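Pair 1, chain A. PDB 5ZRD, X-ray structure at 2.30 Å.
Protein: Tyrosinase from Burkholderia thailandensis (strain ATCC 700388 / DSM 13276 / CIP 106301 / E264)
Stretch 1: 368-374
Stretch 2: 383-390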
# COMPACT_ATOMS: atom_id res chain seq x y z
N ASN A 368 0.10 26.70 -13.07
CA ASN A 368 0.41 28.03 -13.61
C ASN A 368 -0.01 28.10 -15.10
O ASN A 368 -0.72 27.21 -15.59
CB ASN A 368 1.89 28.32 -13.35
CG ASN A 368 2.75 27.29 -14.03
OD1 ASN A 368 2.70 27.18 -15.26
ND2 ASN A 368 3.45 26.48 -13.25
N LEU A 369 0.40 29.13 -15.82
CA LEU A 369 -0.12 29.36 -17.21
C LEU A 369 0.55 28.41 -18.21
O LEU A 369 0.12 28.31 -19.36
CB LEU A 369 0.12 30.81 -17.63
CG LEU A 369 -0.61 31.85 -16.77
CD1 LEU A 369 0.06 33.21 -16.88
CD2 LEU A 369 -2.07 31.93 -17.15
N THR A 370 1.58 27.72 -17.72
CA THR A 370 2.40 26.73 -18.43
C THR A 370 1.82 25.32 -18.27
O THR A 370 2.18 24.42 -18.99
CB THR A 370 3.85 26.85 -17.90
OG1 THR A 370 4.42 27.80 -18.79
CG2 THR A 370 4.69 25.60 -17.87
N THR A 371 0.96 25.12 -17.27
CA THR A 371 0.49 23.76 -16.97
C THR A 371 -0.34 23.23 -18.14
O THR A 371 -1.24 23.92 -18.61
CB THR A 371 -0.29 23.72 -15.64
OG1 THR A 371 0.53 24.26 -14.61
CG2 THR A 371 -0.68 22.32 -15.24
N PRO A 372 -0.02 22.01 -18.62
CA PRO A 372 -0.79 21.25 -19.59
C PRO A 372 -2.28 21.20 -19.20
O PRO A 372 -2.60 20.86 -18.04
CB PRO A 372 -0.26 19.81 -19.54
CG PRO A 372 1.08 19.94 -18.92
CD PRO A 372 0.93 21.10 -17.96
N LEU A 373 -3.14 21.58 -20.12
CA LEU A 373 -4.59 21.43 -19.93
C LEU A 373 -5.01 20.09 -20.54
O LEU A 373 -5.66 20.07 -21.57
CB LEU A 373 -5.32 22.61 -20.58
CG LEU A 373 -4.96 23.98 -20.00
CD1 LEU A 373 -5.53 25.11 -20.81
CD2 LEU A 373 -5.41 24.06 -18.56
N ASN A 374 -4.62 19.01 -19.87
CA ASN A 374 -4.88 17.62 -20.32
C ASN A 374 -6.38 17.37 -20.45
O ASN A 374 -7.16 17.85 -19.66
CB ASN A 374 -4.28 16.62 -19.35
CG ASN A 374 -2.79 16.80 -19.20
OD1 ASN A 374 -2.27 16.69 -18.10
ND2 ASN A 374 -2.10 17.10 -20.29
N ALA A 383 0.63 19.42 -25.86
CA ALA A 383 -0.41 19.77 -24.91
C ALA A 383 -0.72 21.27 -24.96
O ALA A 383 0.18 22.11 -24.85
CB ALA A 383 0.02 19.35 -23.54
N TYR A 384 -1.98 21.62 -25.15
CA TYR A 384 -2.44 22.99 -24.88
C TYR A 384 -2.10 23.38 -23.43
O TYR A 384 -2.13 22.54 -22.52
CB TYR A 384 -3.94 23.12 -25.09
CG TYR A 384 -4.39 23.40 -26.49
CD1 TYR A 384 -4.50 24.70 -26.97
CD2 TYR A 384 -4.77 22.37 -27.32
CE1 TYR A 384 -4.95 24.96 -28.26
CE2 TYR A 384 -5.22 22.61 -28.60
CZ TYR A 384 -5.31 23.91 -29.08
OH TYR A 384 -5.76 24.11 -30.35
N THR A 385 -1.77 24.67 -23.25
CA THR A 385 -1.66 25.35 -21.97
C THR A 385 -2.56 26.58 -21.98
O THR A 385 -3.08 26.97 -23.01
CB THR A 385 -0.25 25.88 -21.68
OG1 THR A 385 -0.03 26.96 -22.60
CG2 THR A 385 0.83 24.81 -21.78
N SER A 386 -2.68 27.20 -20.81
CA SER A 386 -3.42 28.42 -20.67
C SER A 386 -2.82 29.51 -21.57
O SER A 386 -3.56 30.39 -22.01
CB SER A 386 -3.43 28.88 -19.23
OG SER A 386 -4.20 28.01 -18.42
N GLU A 387 -1.52 29.44 -21.87
CA GLU A 387 -0.82 30.52 -22.61
C GLU A 387 -1.33 30.52 -24.06
O GLU A 387 -1.38 31.54 -24.68
CB GLU A 387 0.70 30.38 -22.45
CG GLU A 387 1.48 31.68 -22.63
CD GLU A 387 1.73 32.56 -21.40
OE1 GLU A 387 2.34 32.07 -20.43
OE2 GLU A 387 1.36 33.78 -21.45
N ASP A 388 -1.81 29.36 -24.52
CA ASP A 388 -2.38 29.18 -25.85
C ASP A 388 -3.83 29.64 -26.02
O ASP A 388 -4.29 29.61 -27.16
CB ASP A 388 -2.30 27.70 -26.23
CG ASP A 388 -0.88 27.16 -26.22
OD1 ASP A 388 -0.02 27.82 -26.84
OD2 ASP A 388 -0.61 26.12 -25.57
N CYS A 389 -4.55 30.08 -24.96
CA CYS A 389 -6.02 30.42 -25.10
C CYS A 389 -6.41 31.65 -24.26
O CYS A 389 -7.58 31.79 -23.78
CB CYS A 389 -6.92 29.25 -24.74
SG CYS A 389 -6.61 28.58 -23.08
N ILE A 390 -5.49 32.59 -24.17
CA ILE A 390 -5.81 33.86 -23.52
C ILE A 390 -6.72 34.70 -24.43
O ILE A 390 -7.77 35.22 -24.02
CB ILE A 390 -4.51 34.58 -23.10
CG1 ILE A 390 -3.69 33.66 -22.19
CG2 ILE A 390 -4.83 35.92 -22.44
CD1 ILE A 390 -2.39 34.22 -21.72
O HOH W 1 -1.94 26.28 -17.78

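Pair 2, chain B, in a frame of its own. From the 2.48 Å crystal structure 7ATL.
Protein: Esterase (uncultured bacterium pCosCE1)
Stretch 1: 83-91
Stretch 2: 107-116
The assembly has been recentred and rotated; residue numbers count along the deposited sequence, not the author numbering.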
# COMPACT_ATOMS: atom_id res chain seq x y z
N LYS B 83 -6.63 23.06 2.56
CA LYS B 83 -5.68 23.41 1.46
C LYS B 83 -6.06 22.61 0.19
O LYS B 83 -5.68 23.04 -0.92
CB LYS B 83 -4.24 23.14 1.92
CG LYS B 83 -3.72 24.05 3.03
CD LYS B 83 -2.18 24.13 3.06
CE LYS B 83 -1.58 24.75 4.31
NZ LYS B 83 -2.09 26.13 4.50
N LEU B 84 -6.83 21.53 0.36
CA LEU B 84 -7.32 20.61 -0.69
C LEU B 84 -8.78 20.25 -0.40
O LEU B 84 -9.14 20.18 0.78
CB LEU B 84 -6.41 19.38 -0.66
CG LEU B 84 -6.61 18.34 -1.75
CD1 LEU B 84 -6.47 18.97 -3.12
CD2 LEU B 84 -5.61 17.22 -1.61
N GLY B 85 -9.60 20.00 -1.43
CA GLY B 85 -11.01 19.58 -1.26
C GLY B 85 -11.29 18.18 -1.80
O GLY B 85 -10.80 17.85 -2.90
N LEU B 86 -12.10 17.40 -1.09
CA LEU B 86 -12.53 16.06 -1.59
C LEU B 86 -13.15 16.17 -2.99
O LEU B 86 -13.07 15.16 -3.73
CB LEU B 86 -13.52 15.45 -0.60
CG LEU B 86 -12.86 14.75 0.59
CD1 LEU B 86 -13.91 14.28 1.60
CD2 LEU B 86 -11.98 13.59 0.12
N ASP B 87 -13.75 17.32 -3.32
CA ASP B 87 -14.53 17.54 -4.57
C ASP B 87 -13.76 18.50 -5.49
O ASP B 87 -14.35 19.00 -6.43
CB ASP B 87 -15.94 18.03 -4.24
CG ASP B 87 -16.84 16.95 -3.65
OD1 ASP B 87 -17.01 15.89 -4.30
OD2 ASP B 87 -17.35 17.15 -2.54
N ASP B 88 -12.49 18.76 -5.23
CA ASP B 88 -11.62 19.45 -6.21
C ASP B 88 -11.42 18.54 -7.42
O ASP B 88 -11.21 17.31 -7.24
CB ASP B 88 -10.26 19.76 -5.60
CG ASP B 88 -10.32 20.89 -4.60
OD1 ASP B 88 -11.45 21.27 -4.23
OD2 ASP B 88 -9.24 21.37 -4.21
N THR B 89 -11.45 19.12 -8.61
CA THR B 89 -11.02 18.42 -9.85
C THR B 89 -9.51 18.22 -9.78
O THR B 89 -8.84 18.96 -9.05
CB THR B 89 -11.46 19.19 -11.10
OG1 THR B 89 -10.75 20.42 -11.11
CG2 THR B 89 -12.96 19.40 -11.12
N VAL B 90 -9.01 17.23 -10.50
CA VAL B 90 -7.55 17.00 -10.64
C VAL B 90 -7.00 18.10 -11.53
O VAL B 90 -5.97 18.72 -11.18
CB VAL B 90 -7.26 15.59 -11.18
CG1 VAL B 90 -5.78 15.40 -11.46
CG2 VAL B 90 -7.74 14.52 -10.21
N SER B 91 -7.69 18.37 -12.63
CA SER B 91 -7.28 19.38 -13.63
C SER B 91 -7.08 20.76 -12.98
O SER B 91 -6.25 21.55 -13.46
CB SER B 91 -8.25 19.38 -14.82
OG SER B 91 -9.46 20.09 -14.56
N PRO B 107 -14.20 13.84 -18.80
CA PRO B 107 -14.96 14.07 -17.58
C PRO B 107 -14.01 14.51 -16.47
O PRO B 107 -12.88 14.04 -16.38
CB PRO B 107 -15.56 12.69 -17.27
CG PRO B 107 -14.54 11.73 -17.83
CD PRO B 107 -13.92 12.42 -19.02
N PRO B 108 -14.48 15.41 -15.58
CA PRO B 108 -13.69 15.83 -14.44
C PRO B 108 -13.48 14.64 -13.50
O PRO B 108 -14.36 13.78 -13.39
CB PRO B 108 -14.48 16.98 -13.79
CG PRO B 108 -15.91 16.78 -14.30
CD PRO B 108 -15.82 16.01 -15.61
N ILE B 109 -12.28 14.57 -12.92
CA ILE B 109 -11.91 13.58 -11.88
C ILE B 109 -11.83 14.35 -10.58
O ILE B 109 -11.15 15.41 -10.54
CB ILE B 109 -10.56 12.89 -12.18
CG1 ILE B 109 -10.58 12.07 -13.47
CG2 ILE B 109 -10.13 12.06 -10.98
CD1 ILE B 109 -9.19 11.74 -14.01
N LYS B 110 -12.47 13.83 -9.55
CA LYS B 110 -12.45 14.45 -8.22
C LYS B 110 -11.42 13.73 -7.36
O LYS B 110 -11.19 12.53 -7.57
CB LYS B 110 -13.83 14.40 -7.56
CG LYS B 110 -14.87 15.36 -8.13
CD LYS B 110 -16.27 14.84 -7.87
CE LYS B 110 -17.30 15.94 -7.79
NZ LYS B 110 -18.26 15.70 -6.68
N ILE B 111 -10.85 14.47 -6.41
CA ILE B 111 -9.89 13.95 -5.40
C ILE B 111 -10.52 12.72 -4.73
O ILE B 111 -9.79 11.74 -4.54
CB ILE B 111 -9.49 15.07 -4.42
CG1 ILE B 111 -8.86 16.27 -5.13
CG2 ILE B 111 -8.56 14.55 -3.34
CD1 ILE B 111 -7.62 15.93 -5.93
N ARG B 112 -11.81 12.72 -4.42
CA ARG B 112 -12.40 11.55 -3.72
C ARG B 112 -12.34 10.31 -4.63
O ARG B 112 -12.37 9.16 -4.11
CB ARG B 112 -13.85 11.80 -3.26
CG ARG B 112 -14.80 12.19 -4.39
CD ARG B 112 -16.24 12.26 -3.92
NE ARG B 112 -16.48 13.45 -3.12
CZ ARG B 112 -16.61 13.50 -1.79
NH1 ARG B 112 -16.49 12.41 -1.05
NH2 ARG B 112 -16.82 14.66 -1.21
N HIS B 113 -12.33 10.53 -5.94
CA HIS B 113 -12.23 9.43 -6.92
C HIS B 113 -10.79 8.91 -6.85
O HIS B 113 -10.61 7.66 -6.85
CB HIS B 113 -12.66 9.87 -8.33
CG HIS B 113 -14.03 10.43 -8.47
ND1 HIS B 113 -14.30 11.51 -9.32
CD2 HIS B 113 -15.22 10.08 -7.93
CE1 HIS B 113 -15.59 11.79 -9.28
NE2 HIS B 113 -16.18 10.94 -8.44
N LEU B 114 -9.79 9.79 -6.82
CA LEU B 114 -8.39 9.31 -6.66
C LEU B 114 -8.26 8.44 -5.39
O LEU B 114 -7.66 7.36 -5.47
CB LEU B 114 -7.40 10.48 -6.63
CG LEU B 114 -7.24 11.28 -7.91
CD1 LEU B 114 -6.13 12.31 -7.76
CD2 LEU B 114 -6.95 10.37 -9.09
N LEU B 115 -8.82 8.87 -4.26
CA LEU B 115 -8.63 8.23 -2.94
C LEU B 115 -9.24 6.82 -2.91
O LEU B 115 -8.75 5.99 -2.11
CB LEU B 115 -9.28 9.11 -1.87
CG LEU B 115 -8.60 10.46 -1.66
CD1 LEU B 115 -9.40 11.32 -0.70
CD2 LEU B 115 -7.19 10.28 -1.15
N SER B 116 -10.27 6.55 -3.72
CA SER B 116 -11.07 5.30 -3.67
C SER B 116 -10.91 4.53 -4.98
O SER B 116 -11.59 3.50 -5.14
CB SER B 116 -12.52 5.60 -3.35
OG SER B 116 -12.65 6.15 -2.04
O HOH W 2 -10.20 16.68 -13.54

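Pair 1 (tyrosinase, chain A) and pair 2 (esterase, chain B) share one backbone arrangement: N, CA and C of 14 central residues superpose with an RMSD of 0.8 Å. In each, a type I beta turn, Asn A368 to Thr A371 or Gly B85 to Asp B88, lies beside the start of a helical segment, 3-10 at Ser A386 to Asp A388 and a helix from Ile B111 onward, and the extended residues after the turn run beside those just before that segment. Two backbone bonds recur. Leu A373 N donates to Tyr A384 O at 2.8 Å, and at the matching positions Val B90 N donates to Ile B109 O, also at 2.8 Å. The carbonyl of the second turn residue receives an amide from the helical turn: weakly in pair 1, Glu A387 N to Leu A369 O at 3.2 Å, and more firmly in pair 2, Arg B112 N to Leu B86 O at 2.8 Å.

The positions Thr A371 and Asp B88 differ in how their carbonyls are satisfied. In pair 2, Ile B111 N donates directly to Asp B88 O (3.0 Å). In pair 1, Ser A386 N stands 4.2 Å from Thr A371 O, and water 1 fills the gap, donating to Thr A371 O (2.6 Å) and accepting from Ser A386 N (3.3 Å).

Ser A386 and Ile B111 both point toward the opposing stretch. The serine CB meets Leu A369 CD2 at 3.9 Å; the longer isoleucine reaches further back, its CG1 lying 3.4 Å from Gly B85 O and 4.1 Å from Leu B84 CD1. Both pairs have leucine at the next position, Leu A369 and Leu B86; in pair 2 Leu B86 CD2 packs on Leu B115 CD1 (3.5 Å). Leu A373 lays CD1 3.5 Å from Ser A386 N and 4.3 Å from Cys A389 SG. The shorter Val B90 meets the position matching that cysteine, CG2 to Leu B114 CD1 at 3.7 Å, and adds Ile B109, Val B90 CG2 to Ile B109 CG2 at 3.5 Å. Pro A372 CB meets Ala A383 CB at 4.0 Å, much as Thr B89 CG2 meets Pro B108 CB at 3.9 Å.

Charge separates the outer positions. Thr A370 O touches Thr A385 CG2 (3.1 Å), whereas the matching Asp B87 and Lys B110 form a salt bridge, OD1 to NZ at 2.7 Å. Arg B112 joins it through NE to Asp B87 OD1 (2.8 Å) and NH2 to Asp B87 OD2 (2.9 Å), with Leu B86 CB over one guanidinium face. Glu A387, its counterpart, brings OE1 to 3.8 Å from Leu A369 CB.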